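Local coordinates for tryptophane-5-halogenase (Microbispora sp. ATCC PTA-5024, PDB 5UAO), which acts as a flavin-dependent halogenase, generating 5-chlorotryptophan in a lanthipeptide during NAI-107 biosynthesis, probably by way of FAD in its reduced form, at residues 210-215 with 226-231; 353-358 with 402-407; 398-403 with 455-460. All coordinates share one frame; numbering follows the deposited sequence.

Interaction 1: 210-215 with 226-231; sequences DHVGGL and DFYVDC. With FAD (flavin-adenine dinucleotide), chain E.
V212 and L215 on strand 211-215 meet Y228 on strand 227-230 where the two backbones pass nearly perpendicular to each other, their N-to-C directions 96° apart and their axes 8.4 Å apart at closest approach. The case illustrates how strands too far apart to pair can still be joined by one large side chain: here a single aromatic ring does most of the work. The CB atoms of V212, L215 and Y228 all point toward the other strand. V212 lays CG1 over one face of the phenol, 3.8 Å from the centroid of the Y228 ring and somewhat toward its rim, a CH-pi contact. It is the first torsion of V212, with CG1 opposite the backbone N (chi1 170°), that gives this branch to the ring. L215 approaches more obliquely, running past the tyrosine in the opposite sense, with its CG 3.9 Å from Y228 CE2.

The far end of the ring reaches the backbone between these two residues. Y228 OH lies 3.6 Å from G214 CA, where G213 and G214 both face R205 in a classic beta bulge. A water lies in the ring plane at the edge, hydrogen-bonded to Y228 OH at 2.8 Å; its 2.5 Å approach to V212 O is unusually short and the donation there doubtful. The amide of Y225 is a second partner of the buried hydroxyl.

Around the ring, V212 also rests on V204, L206 and V341, while L215 reaches I35. Both strands belong to one mixed sheet, three others lying between them in its order, consistent with a strongly twisted sheet. Its parallel strands 56-61, 31-35 and 227-230, with C231 meeting FAD just beyond the last, are consistent with a Rossmann-type FAD-binding fold.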
loop_
_atom_site.group_PDB
_atom_site.type_symbol
_atom_site.label_atom_id
_atom_site.label_comp_id
_atom_site.label_asym_id
_atom_site.label_seq_id
_atom_site.Cartn_x
_atom_site.Cartn_y
_atom_site.Cartn_z
ATOM N N ASP A 210 22.018 -14.486 -17.580
ATOM C CA ASP A 210 20.600 -14.385 -17.273
ATOM C C ASP A 210 19.672 -14.871 -18.372
ATOM O O ASP A 210 18.524 -14.400 -18.448
ATOM C CB ASP A 210 20.283 -12.904 -17.015
ATOM C CG ASP A 210 20.938 -12.373 -15.738
ATOM O OD1 ASP A 210 21.493 -13.167 -14.924
ATOM O OD2 ASP A 210 20.814 -11.147 -15.530
ATOM N N HIS A 211 20.144 -15.792 -19.229
ATOM C CA HIS A 211 19.387 -16.215 -20.409
ATOM C C HIS A 211 19.535 -17.754 -20.588
ATOM O O HIS A 211 20.670 -18.254 -20.745
ATOM C CB HIS A 211 19.857 -15.476 -21.658
ATOM C CG HIS A 211 19.007 -15.764 -22.870
ATOM N ND1 HIS A 211 17.828 -15.098 -23.127
ATOM C CD2 HIS A 211 19.145 -16.673 -23.868
ATOM C CE1 HIS A 211 17.276 -15.593 -24.232
ATOM N NE2 HIS A 211 18.043 -16.570 -24.683
ATOM N N VAL A 212 18.405 -18.485 -20.520
ATOM C CA VAL A 212 18.376 -19.906 -20.714
ATOM C C VAL A 212 18.328 -20.067 -22.210
ATOM O O VAL A 212 17.437 -19.510 -22.845
ATOM C CB VAL A 212 17.164 -20.594 -20.004
ATOM C CG1 VAL A 212 17.025 -22.059 -20.428
ATOM C CG2 VAL A 212 17.325 -20.484 -18.464
ATOM N N GLY A 213 19.270 -20.847 -22.765
ATOM C CA GLY A 213 19.296 -21.154 -24.195
ATOM C C GLY A 213 18.501 -22.392 -24.550
ATOM O O GLY A 213 18.014 -22.520 -25.665
ATOM N N GLY A 214 18.373 -23.315 -23.608
ATOM C CA GLY A 214 17.671 -24.529 -23.875
ATOM C C GLY A 214 17.680 -25.522 -22.759
ATOM O O GLY A 214 18.353 -25.358 -21.772
ATOM N N LEU A 215 16.909 -26.572 -22.906
ATOM C CA LEU A 215 16.869 -27.643 -21.902
ATOM C C LEU A 215 17.276 -28.981 -22.555
ATOM O O LEU A 215 16.777 -29.316 -23.610
ATOM C CB LEU A 215 15.476 -27.772 -21.323
ATOM C CG LEU A 215 14.742 -26.479 -20.924
ATOM C CD1 LEU A 215 13.324 -26.819 -20.638
ATOM C CD2 LEU A 215 15.413 -26.028 -19.664
ATOM N N ASP A 226 11.038 -19.467 -26.094
ATOM C CA ASP A 226 11.420 -18.058 -25.969
ATOM C C ASP A 226 11.418 -17.593 -24.506
ATOM O O ASP A 226 12.208 -16.772 -24.125
ATOM C CB ASP A 226 10.524 -17.150 -26.821
ATOM C CG ASP A 226 10.638 -17.442 -28.345
ATOM O OD1 ASP A 226 11.766 -17.693 -28.855
ATOM O OD2 ASP A 226 9.585 -17.382 -29.017
ATOM N N PHE A 227 10.547 -18.179 -23.697
ATOM C CA PHE A 227 10.465 -17.864 -22.281
ATOM C C PHE A 227 10.185 -19.154 -21.520
ATOM O O PHE A 227 9.430 -19.988 -21.988
ATOM C CB PHE A 227 9.338 -16.849 -21.996
ATOM C CG PHE A 227 9.443 -16.193 -20.641
ATOM C CD1 PHE A 227 10.226 -15.031 -20.459
ATOM C CD2 PHE A 227 8.802 -16.733 -19.553
ATOM C CE1 PHE A 227 10.331 -14.414 -19.219
ATOM C CE2 PHE A 227 8.874 -16.119 -18.299
ATOM C CZ PHE A 227 9.672 -14.968 -18.125
ATOM N N TYR A 228 10.738 -19.273 -20.318
ATOM C CA TYR A 228 10.514 -20.449 -19.475
ATOM C C TYR A 228 9.833 -20.072 -18.146
ATOM O O TYR A 228 10.285 -19.135 -17.453
ATOM C CB TYR A 228 11.877 -21.097 -19.130
ATOM C CG TYR A 228 12.687 -21.456 -20.360
ATOM C CD1 TYR A 228 13.420 -20.487 -21.027
ATOM C CD2 TYR A 228 12.665 -22.734 -20.866
ATOM C CE1 TYR A 228 14.091 -20.800 -22.170
ATOM C CE2 TYR A 228 13.342 -23.054 -22.041
ATOM C CZ TYR A 228 14.052 -22.124 -22.671
ATOM O OH TYR A 228 14.758 -22.474 -23.860
ATOM N N VAL A 229 8.872 -20.874 -17.728
ATOM C CA VAL A 229 8.311 -20.722 -16.372
ATOM C C VAL A 229 8.838 -21.915 -15.526
ATOM O O VAL A 229 8.718 -23.087 -15.928
ATOM C CB VAL A 229 6.769 -20.657 -16.375
ATOM C CG1 VAL A 229 6.247 -20.236 -15.022
ATOM C CG2 VAL A 229 6.198 -19.671 -17.395
ATOM N N ASP A 230 9.507 -21.616 -14.403
ATOM C CA ASP A 230 9.966 -22.654 -13.531
ATOM C C ASP A 230 8.880 -23.059 -12.527
ATOM O O ASP A 230 8.592 -22.338 -11.552
ATOM C CB ASP A 230 11.237 -22.239 -12.806
ATOM C CG ASP A 230 11.822 -23.380 -12.015
ATOM O OD1 ASP A 230 11.136 -24.401 -11.784
ATOM O OD2 ASP A 230 12.999 -23.257 -11.572
ATOM N N CYS A 231 8.226 -24.181 -12.822
ATOM C CA CYS A 231 7.237 -24.812 -11.951
ATOM C C CYS A 231 7.776 -26.181 -11.494
ATOM O O CYS A 231 7.013 -27.154 -11.346
ATOM C CB CYS A 231 5.856 -24.889 -12.665
ATOM S SG CYS A 231 5.240 -23.275 -13.257
HETATM P PA FAD E . 4.955 -29.786 -7.468
HETATM O O1A FAD E . 3.510 -30.193 -7.176
HETATM O O2A FAD E . 6.139 -30.266 -6.606
HETATM O O5B FAD E . 5.279 -30.030 -9.024
HETATM C C5B FAD E . 6.569 -30.048 -9.600
HETATM C C4B FAD E . 6.418 -30.526 -11.032
HETATM O O4B FAD E . 7.726 -30.271 -11.552
HETATM C C3B FAD E . 6.118 -32.020 -11.270
HETATM O O3B FAD E . 5.131 -32.248 -12.398
HETATM C C2B FAD E . 7.485 -32.605 -11.639
HETATM O O2B FAD E . 7.452 -33.820 -12.493
HETATM C C1B FAD E . 8.116 -31.401 -12.339
HETATM N N9A FAD E . 9.591 -31.528 -12.413
HETATM C C8A FAD E . 10.474 -31.422 -11.375
HETATM N N7A FAD E . 11.743 -31.578 -11.846
HETATM C C5A FAD E . 11.646 -31.806 -13.179
HETATM C C6A FAD E . 12.604 -32.112 -14.235
HETATM N N6A FAD E . 13.937 -32.173 -13.943
HETATM N N1A FAD E . 12.129 -32.265 -15.463
HETATM C C2A FAD E . 10.819 -32.176 -15.767
HETATM N N3A FAD E . 9.896 -31.927 -14.837
HETATM C C4A FAD E . 10.262 -31.743 -13.555
HETATM N N1 FAD E . -1.397 -24.722 -0.869
HETATM C C2 FAD E . -2.692 -24.283 -0.719
HETATM O O2 FAD E . -3.153 -23.362 -1.467
HETATM N N3 FAD E . -3.519 -24.825 0.216
HETATM C C4 FAD E . -3.143 -25.816 1.049
HETATM O O4 FAD E . -3.986 -26.241 1.899
HETATM C C4X FAD E . -1.740 -26.335 0.922
HETATM N N5 FAD E . -1.218 -27.287 1.744
HETATM C C5X FAD E . 0.052 -27.741 1.617
HETATM C C6 FAD E . 0.518 -28.714 2.491
HETATM C C7 FAD E . 1.819 -29.180 2.418
HETATM C C7M FAD E . 2.350 -30.250 3.325
HETATM C C8 FAD E . 2.707 -28.684 1.369
HETATM C C8M FAD E . 4.124 -29.214 1.292
HETATM C C9 FAD E . 2.249 -27.706 0.503
HETATM C C9A FAD E . 0.959 -27.175 0.574
HETATM N N10 FAD E . 0.486 -26.144 -0.311
HETATM C C10 FAD E . -0.866 -25.713 -0.120
HETATM C "C1'" FAD E . 1.230 -25.551 -1.464
HETATM C "C2'" FAD E . 0.575 -26.292 -2.727
HETATM O "O2'" FAD E . 0.704 -27.659 -2.359
HETATM C "C3'" FAD E . 1.091 -26.562 -4.186
HETATM O "O3'" FAD E . 0.488 -27.611 -5.033
HETATM C "C4'" FAD E . 2.368 -27.343 -4.086
HETATM O "O4'" FAD E . 2.800 -27.466 -2.697
HETATM C "C5'" FAD E . 3.304 -26.717 -5.120
HETATM O "O5'" FAD E . 2.885 -27.036 -6.415
HETATM P P FAD E . 4.097 -27.011 -7.513
HETATM O O1P FAD E . 4.920 -25.810 -7.324
HETATM O O2P FAD E . 3.322 -27.152 -8.817
HETATM O O3P FAD E . 5.135 -28.171 -7.275
HETATM O O HOH W 1 16.003 -20.180 -24.843
#

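Interaction 2: 353-358 with 402-407; sequences PLESSG and SIHYRF. With FAD (flavin-adenine dinucleotide), chain E.
H404 turns its ring toward E355 through a first torsion that sets CG opposite its own carbonyl carbon (chi1 -64°), and E355, with the same choice at chi1, bends again at chi2 to present its carboxylate. The outcome is a His-carboxylate hydrogen bond between helix 383-406 and the loop that carries the flavin-facing residues into helix 358-372. H404 NE2 donates to E355 OE2 at 2.7 Å, and the bond is almost straight, 170° at the hydrogen. The acceptor lies in the imidazole plane and uses its anti lone pair, the one away from OE1, while the carboxylate and ring planes stand 76° apart.

On its other side the imidazole is tied within its own helix, because H404 ND1 is hydrogen-bonded to the carbonyl of F400 one turn earlier. Bonds at both nitrogens fix the rotation of the ring. Apolar contact completes the join: L354 slides alongside the histidine with CD2 3.7 Å from H404 CB, and the same methyl lies 4.0 Å from Y405 CE2. The hydroxyl of Y405 turns to E352, just before the loop. Replacing H404 by an alanine is likely to leave E355 OE2 without its N-H partner, the carboxylate freer to turn, and a gap beside L354.

The histidine thus exemplifies a second-shell residue, holding a loop whose neighbouring positions touch FAD directly. S356 CB approaches FAD N3 at 3.6 Å, and G358 is so close to the ring system that a CB there would collide with FAD N1. P353 occupies the face of the isoalloxazine, where its CB stands 3.1 Å from FAD N5, nearly straight above that nitrogen.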
loop_
_atom_site.group_PDB
_atom_site.type_symbol
_atom_site.label_atom_id
_atom_site.label_comp_id
_atom_site.label_asym_id
_atom_site.label_seq_id
_atom_site.Cartn_x
_atom_site.Cartn_y
_atom_site.Cartn_z
ATOM N N PRO A 353 0.960 -24.648 5.357
ATOM C CA PRO A 353 -0.367 -24.284 4.930
ATOM C C PRO A 353 -1.279 -23.840 6.026
ATOM O O PRO A 353 -2.508 -23.960 5.903
ATOM C CB PRO A 353 -0.872 -25.579 4.286
ATOM C CG PRO A 353 -0.214 -26.614 5.167
ATOM C CD PRO A 353 1.171 -26.107 5.270
ATOM N N LEU A 354 -0.766 -23.204 7.068
ATOM C CA LEU A 354 -1.669 -22.753 8.157
ATOM C C LEU A 354 -2.783 -21.704 7.759
ATOM O O LEU A 354 -3.868 -21.536 8.385
ATOM C CB LEU A 354 -0.765 -22.277 9.290
ATOM C CG LEU A 354 -1.275 -22.109 10.702
ATOM C CD1 LEU A 354 -2.016 -23.307 11.239
ATOM C CD2 LEU A 354 -0.033 -21.837 11.550
ATOM N N GLU A 355 -2.518 -20.934 6.744
ATOM C CA GLU A 355 -3.535 -19.948 6.232
ATOM C C GLU A 355 -3.927 -20.149 4.762
ATOM O O GLU A 355 -4.474 -19.232 4.115
ATOM C CB GLU A 355 -3.004 -18.534 6.468
ATOM C CG GLU A 355 -3.031 -18.138 7.935
ATOM C CD GLU A 355 -4.414 -17.750 8.429
ATOM O OE1 GLU A 355 -5.358 -17.714 7.591
ATOM O OE2 GLU A 355 -4.581 -17.579 9.662
ATOM N N SER A 356 -3.591 -21.336 4.238
ATOM C CA SER A 356 -3.620 -21.681 2.784
ATOM C C SER A 356 -3.355 -20.573 1.801
ATOM O O SER A 356 -4.198 -20.144 1.033
ATOM C CB SER A 356 -4.910 -22.378 2.391
ATOM O OG SER A 356 -5.952 -21.845 3.075
ATOM N N SER A 357 -2.163 -20.064 1.886
ATOM C CA SER A 357 -1.715 -19.052 0.988
ATOM C C SER A 357 -1.052 -19.623 -0.274
ATOM O O SER A 357 -0.733 -18.871 -1.150
ATOM C CB SER A 357 -0.662 -18.226 1.719
ATOM O OG SER A 357 0.209 -19.090 2.386
ATOM N N GLY A 358 -0.790 -20.932 -0.367
ATOM C CA GLY A 358 -0.026 -21.489 -1.506
ATOM C C GLY A 358 -0.610 -21.161 -2.875
ATOM O O GLY A 358 0.076 -20.555 -3.719
ATOM N N SER A 402 4.046 -16.078 11.728
ATOM C CA SER A 402 4.906 -16.070 12.940
ATOM C C SER A 402 4.068 -15.865 14.238
ATOM O O SER A 402 4.357 -16.458 15.264
ATOM C CB SER A 402 6.017 -14.987 12.820
ATOM O OG SER A 402 5.654 -13.626 13.170
ATOM N N ILE A 403 3.040 -15.028 14.185
ATOM C CA ILE A 403 2.232 -14.769 15.378
ATOM C C ILE A 403 1.273 -15.903 15.683
ATOM O O ILE A 403 0.707 -15.892 16.770
ATOM C CB ILE A 403 1.530 -13.391 15.348
ATOM C CG1 ILE A 403 0.471 -13.321 14.253
ATOM C CG2 ILE A 403 2.538 -12.326 15.127
ATOM C CD1 ILE A 403 -0.802 -12.741 14.700
ATOM N N HIS A 404 1.038 -16.851 14.745
ATOM C CA HIS A 404 0.253 -18.063 15.070
ATOM C C HIS A 404 1.066 -18.961 16.018
ATOM O O HIS A 404 0.517 -19.732 16.814
ATOM C CB HIS A 404 -0.074 -18.901 13.857
ATOM C CG HIS A 404 -0.953 -18.233 12.835
ATOM N ND1 HIS A 404 -0.671 -17.020 12.265
ATOM C CD2 HIS A 404 -2.093 -18.653 12.249
ATOM C CE1 HIS A 404 -1.596 -16.714 11.363
ATOM N NE2 HIS A 404 -2.452 -17.708 11.314
ATOM N N TYR A 405 2.402 -18.886 15.916
ATOM C CA TYR A 405 3.288 -19.704 16.715
ATOM C C TYR A 405 3.710 -19.103 18.031
ATOM O O TYR A 405 3.639 -19.778 19.065
ATOM C CB TYR A 405 4.550 -20.122 15.918
ATOM C CG TYR A 405 4.313 -21.349 15.048
ATOM C CD1 TYR A 405 4.351 -22.624 15.593
ATOM C CD2 TYR A 405 3.967 -21.211 13.693
ATOM C CE1 TYR A 405 4.109 -23.712 14.823
ATOM C CE2 TYR A 405 3.742 -22.289 12.908
ATOM C CZ TYR A 405 3.804 -23.532 13.495
ATOM O OH TYR A 405 3.566 -24.590 12.768
ATOM N N ARG A 406 4.085 -17.821 18.022
ATOM C CA ARG A 406 4.630 -17.144 19.199
ATOM C C ARG A 406 3.629 -17.122 20.354
ATOM O O ARG A 406 4.045 -17.094 21.522
ATOM C CB ARG A 406 4.941 -15.697 18.818
ATOM C CG ARG A 406 5.568 -14.852 19.910
ATOM C CD ARG A 406 7.006 -15.236 20.058
ATOM N NE ARG A 406 7.573 -14.745 21.291
ATOM C CZ ARG A 406 8.840 -14.330 21.423
ATOM N NH1 ARG A 406 9.675 -14.302 20.393
ATOM N NH2 ARG A 406 9.275 -13.909 22.588
ATOM N N PHE A 407 2.316 -17.072 20.055
ATOM C CA PHE A 407 1.330 -16.782 21.099
ATOM C C PHE A 407 0.349 -17.947 21.384
ATOM O O PHE A 407 -0.738 -17.728 21.973
ATOM C CB PHE A 407 0.560 -15.523 20.751
ATOM C CG PHE A 407 1.426 -14.308 20.591
ATOM C CD1 PHE A 407 2.113 -13.790 21.681
ATOM C CD2 PHE A 407 1.565 -13.691 19.369
ATOM C CE1 PHE A 407 2.880 -12.651 21.556
ATOM C CE2 PHE A 407 2.377 -12.598 19.204
ATOM C CZ PHE A 407 3.018 -12.046 20.325
HETATM P PA FAD E . 4.955 -29.786 -7.468
HETATM O O1A FAD E . 3.510 -30.193 -7.176
HETATM O O2A FAD E . 6.139 -30.266 -6.606
HETATM O O5B FAD E . 5.279 -30.030 -9.024
HETATM C C5B FAD E . 6.569 -30.048 -9.600
HETATM C C4B FAD E . 6.418 -30.526 -11.032
HETATM O O4B FAD E . 7.726 -30.271 -11.552
HETATM C C3B FAD E . 6.118 -32.020 -11.270
HETATM O O3B FAD E . 5.131 -32.248 -12.398
HETATM C C2B FAD E . 7.485 -32.605 -11.639
HETATM O O2B FAD E . 7.452 -33.820 -12.493
HETATM C C1B FAD E . 8.116 -31.401 -12.339
HETATM N N9A FAD E . 9.591 -31.528 -12.413
HETATM C C8A FAD E . 10.474 -31.422 -11.375
HETATM N N7A FAD E . 11.743 -31.578 -11.846
HETATM C C5A FAD E . 11.646 -31.806 -13.179
HETATM C C6A FAD E . 12.604 -32.112 -14.235
HETATM N N6A FAD E . 13.937 -32.173 -13.943
HETATM N N1A FAD E . 12.129 -32.265 -15.463
HETATM C C2A FAD E . 10.819 -32.176 -15.767
HETATM N N3A FAD E . 9.896 -31.927 -14.837
HETATM C C4A FAD E . 10.262 -31.743 -13.555
HETATM N N1 FAD E . -1.397 -24.722 -0.869
HETATM C C2 FAD E . -2.692 -24.283 -0.719
HETATM O O2 FAD E . -3.153 -23.362 -1.467
HETATM N N3 FAD E . -3.519 -24.825 0.216
HETATM C C4 FAD E . -3.143 -25.816 1.049
HETATM O O4 FAD E . -3.986 -26.241 1.899
HETATM C C4X FAD E . -1.740 -26.335 0.922
HETATM N N5 FAD E . -1.218 -27.287 1.744
HETATM C C5X FAD E . 0.052 -27.741 1.617
HETATM C C6 FAD E . 0.518 -28.714 2.491
HETATM C C7 FAD E . 1.819 -29.180 2.418
HETATM C C7M FAD E . 2.350 -30.250 3.325
HETATM C C8 FAD E . 2.707 -28.684 1.369
HETATM C C8M FAD E . 4.124 -29.214 1.292
HETATM C C9 FAD E . 2.249 -27.706 0.503
HETATM C C9A FAD E . 0.959 -27.175 0.574
HETATM N N10 FAD E . 0.486 -26.144 -0.311
HETATM C C10 FAD E . -0.866 -25.713 -0.120
HETATM C "C1'" FAD E . 1.230 -25.551 -1.464
HETATM C "C2'" FAD E . 0.575 -26.292 -2.727
HETATM O "O2'" FAD E . 0.704 -27.659 -2.359
HETATM C "C3'" FAD E . 1.091 -26.562 -4.186
HETATM O "O3'" FAD E . 0.488 -27.611 -5.033
HETATM C "C4'" FAD E . 2.368 -27.343 -4.086
HETATM O "O4'" FAD E . 2.800 -27.466 -2.697
HETATM C "C5'" FAD E . 3.304 -26.717 -5.120
HETATM O "O5'" FAD E . 2.885 -27.036 -6.415
HETATM P P FAD E . 4.097 -27.011 -7.513
HETATM O O1P FAD E . 4.920 -25.810 -7.324
HETATM O O2P FAD E . 3.322 -27.152 -8.817
HETATM O O3P FAD E . 5.135 -28.171 -7.275
#

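Interaction 3: 398-403 with 455-460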
loop_
_atom_site.group_PDB
_atom_site.type_symbol
_atom_site.label_atom_id
_atom_site.label_comp_id
_atom_site.label_asym_id
_atom_site.label_seq_id
_atom_site.Cartn_x
_atom_site.Cartn_y
_atom_site.Cartn_z
ATOM N N ARG A 398 4.773 -14.311 5.977
ATOM C CA ARG A 398 5.660 -14.938 6.934
ATOM C C ARG A 398 5.421 -14.395 8.350
ATOM O O ARG A 398 5.278 -15.154 9.305
ATOM C CB ARG A 398 7.133 -14.789 6.482
ATOM C CG ARG A 398 8.146 -15.249 7.504
ATOM C CD ARG A 398 8.812 -14.098 8.170
ATOM N NE ARG A 398 9.892 -14.514 9.065
ATOM C CZ ARG A 398 11.197 -14.494 8.791
ATOM N NH1 ARG A 398 11.671 -13.997 7.671
ATOM N NH2 ARG A 398 12.061 -14.916 9.722
ATOM N N TRP A 399 5.454 -13.089 8.482
ATOM C CA TRP A 399 5.245 -12.449 9.771
ATOM C C TRP A 399 3.862 -12.692 10.322
ATOM O O TRP A 399 3.720 -12.902 11.493
ATOM C CB TRP A 399 5.532 -10.952 9.735
ATOM C CG TRP A 399 6.923 -10.664 9.344
ATOM C CD1 TRP A 399 7.314 -10.016 8.226
ATOM C CD2 TRP A 399 8.119 -11.090 10.006
ATOM N NE1 TRP A 399 8.677 -9.949 8.174
ATOM C CE2 TRP A 399 9.204 -10.667 9.205
ATOM C CE3 TRP A 399 8.376 -11.840 11.162
ATOM C CZ2 TRP A 399 10.539 -10.885 9.555
ATOM C CZ3 TRP A 399 9.688 -12.085 11.499
ATOM C CH2 TRP A 399 10.769 -11.587 10.692
ATOM N N PHE A 400 2.843 -12.778 9.478
ATOM C CA PHE A 400 1.520 -13.174 9.986
ATOM C C PHE A 400 1.507 -14.604 10.534
ATOM O O PHE A 400 0.930 -14.859 11.579
ATOM C CB PHE A 400 0.505 -13.033 8.813
ATOM C CG PHE A 400 -0.912 -13.458 9.139
ATOM C CD1 PHE A 400 -1.523 -13.083 10.323
ATOM C CD2 PHE A 400 -1.658 -14.168 8.214
ATOM C CE1 PHE A 400 -2.846 -13.417 10.588
ATOM C CE2 PHE A 400 -2.980 -14.514 8.462
ATOM C CZ PHE A 400 -3.571 -14.129 9.642
ATOM N N LEU A 401 2.104 -15.555 9.825
ATOM C CA LEU A 401 2.201 -16.888 10.347
ATOM C C LEU A 401 3.007 -16.914 11.644
ATOM O O LEU A 401 2.714 -17.746 12.525
ATOM C CB LEU A 401 2.830 -17.878 9.371
ATOM C CG LEU A 401 1.976 -18.125 8.105
ATOM C CD1 LEU A 401 2.684 -19.106 7.175
ATOM C CD2 LEU A 401 0.677 -18.741 8.520
ATOM N N SER A 402 4.046 -16.078 11.728
ATOM C CA SER A 402 4.906 -16.070 12.940
ATOM C C SER A 402 4.068 -15.865 14.238
ATOM O O SER A 402 4.357 -16.458 15.264
ATOM C CB SER A 402 6.017 -14.987 12.820
ATOM O OG SER A 402 5.654 -13.626 13.170
ATOM N N ILE A 403 3.040 -15.028 14.185
ATOM C CA ILE A 403 2.232 -14.769 15.378
ATOM C C ILE A 403 1.273 -15.903 15.683
ATOM O O ILE A 403 0.707 -15.892 16.770
ATOM C CB ILE A 403 1.530 -13.391 15.348
ATOM C CG1 ILE A 403 0.471 -13.321 14.253
ATOM C CG2 ILE A 403 2.538 -12.326 15.127
ATOM C CD1 ILE A 403 -0.802 -12.741 14.700
ATOM N N ALA A 455 1.687 -3.238 7.509
ATOM C CA ALA A 455 2.342 -4.448 8.050
ATOM C C ALA A 455 1.527 -5.741 7.923
ATOM O O ALA A 455 2.026 -6.830 8.210
ATOM C CB ALA A 455 2.676 -4.215 9.514
ATOM N N ALA A 456 0.257 -5.636 7.544
ATOM C CA ALA A 456 -0.565 -6.799 7.455
ATOM C C ALA A 456 -0.555 -7.345 6.007
ATOM O O ALA A 456 -0.219 -6.608 5.061
ATOM C CB ALA A 456 -1.958 -6.462 7.890
ATOM N N PRO A 457 -0.916 -8.618 5.828
ATOM C CA PRO A 457 -0.846 -9.163 4.502
ATOM C C PRO A 457 -2.044 -8.637 3.765
ATOM O O PRO A 457 -3.073 -8.372 4.348
ATOM C CB PRO A 457 -0.966 -10.679 4.724
ATOM C CG PRO A 457 -0.753 -10.883 6.205
ATOM C CD PRO A 457 -1.265 -9.659 6.828
ATOM N N LEU A 458 -1.880 -8.470 2.491
ATOM C CA LEU A 458 -2.901 -7.849 1.694
ATOM C C LEU A 458 -4.180 -8.617 1.678
ATOM O O LEU A 458 -5.266 -8.023 1.772
ATOM C CB LEU A 458 -2.406 -7.751 0.268
ATOM C CG LEU A 458 -3.275 -6.900 -0.644
ATOM C CD1 LEU A 458 -3.382 -5.460 -0.089
ATOM C CD2 LEU A 458 -2.655 -6.974 -2.041
ATOM N N PHE A 459 -4.111 -9.933 1.516
ATOM C CA PHE A 459 -5.392 -10.615 1.453
ATOM C C PHE A 459 -6.022 -10.734 2.854
ATOM O O PHE A 459 -7.194 -10.557 3.003
ATOM C CB PHE A 459 -5.288 -12.018 0.814
ATOM C CG PHE A 459 -6.525 -12.784 0.976
ATOM C CD1 PHE A 459 -7.635 -12.492 0.174
ATOM C CD2 PHE A 459 -6.661 -13.735 1.985
ATOM C CE1 PHE A 459 -8.844 -13.183 0.337
ATOM C CE2 PHE A 459 -7.890 -14.389 2.176
ATOM C CZ PHE A 459 -8.974 -14.091 1.374
ATOM N N TYR A 460 -5.223 -11.082 3.852
ATOM C CA TYR A 460 -5.699 -11.488 5.195
ATOM C C TYR A 460 -6.039 -10.251 6.036
ATOM O O TYR A 460 -6.965 -10.282 6.849
ATOM C CB TYR A 460 -4.621 -12.384 5.879
ATOM C CG TYR A 460 -4.351 -13.651 5.114
ATOM C CD1 TYR A 460 -5.127 -14.796 5.300
ATOM C CD2 TYR A 460 -3.307 -13.710 4.167
ATOM C CE1 TYR A 460 -4.904 -15.956 4.523
ATOM C CE2 TYR A 460 -3.070 -14.837 3.422
ATOM C CZ TYR A 460 -3.891 -15.953 3.571
ATOM O OH TYR A 460 -3.596 -17.079 2.848
#
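F400 lays the base of its side chain against P457 and the far rim of its ring against Y460. This is helix-to-loop packing: helix 383-406 presents one aromatic side chain to the connection between helices 446-453 and 461-471. With CG opposite the backbone N (chi1 177°), the phenyl extends past the proline toward the tyrosine. F400 CB meets P457 CG at 3.6 Å, and the two side chains cross at about a right angle. The pairing shows in small compass how one extended residue can serve two neighbours, one at its root and one at its rim.

The two rings are neither stacked nor edge-to-face: their centroids are 5.5 Å apart and their planes inclined by 39°. Y460 receives the phenyl near the root of its side chain, at CB, CG and CD1, while its hydroxyl is bonded elsewhere, to the carbonyl of E355.

The surroundings enclose this apolar group further. V465 of helix 461-471 touches F400, L360 touches Y460, and F459 sets CD2 over one face of the Y460 ring, 3.6 Å above its plane. L458, in the same connection, packs on Y450 of the second subunit. At the join itself, F400 CE2 is equally near two atoms of the tyrosine, 3.7 Å from both Y460 CG and Y460 CB.

In the fold
Interactions 2 and 3 form one continuous core, their centres 8 Å apart, and both draw on helix 383-406, sharing S402 and I403. They touch directly where Y460 OH meets E355 O at 2.6 Å and where E355 CD packs on F400 CE2 at 3.5 Å, so E355 is held by residues of both contacts. Interaction 1 is remote, its centre about 33 Å from that of interaction 2 and 32 Å from that of interaction 3. FAD spans the gap: 226-231 meets the ribose of its adenosine half, 353-358 meets the isoalloxazine, and 455-460 stands behind that loop, with the Y460 side chain about 8 Å from the cofactor.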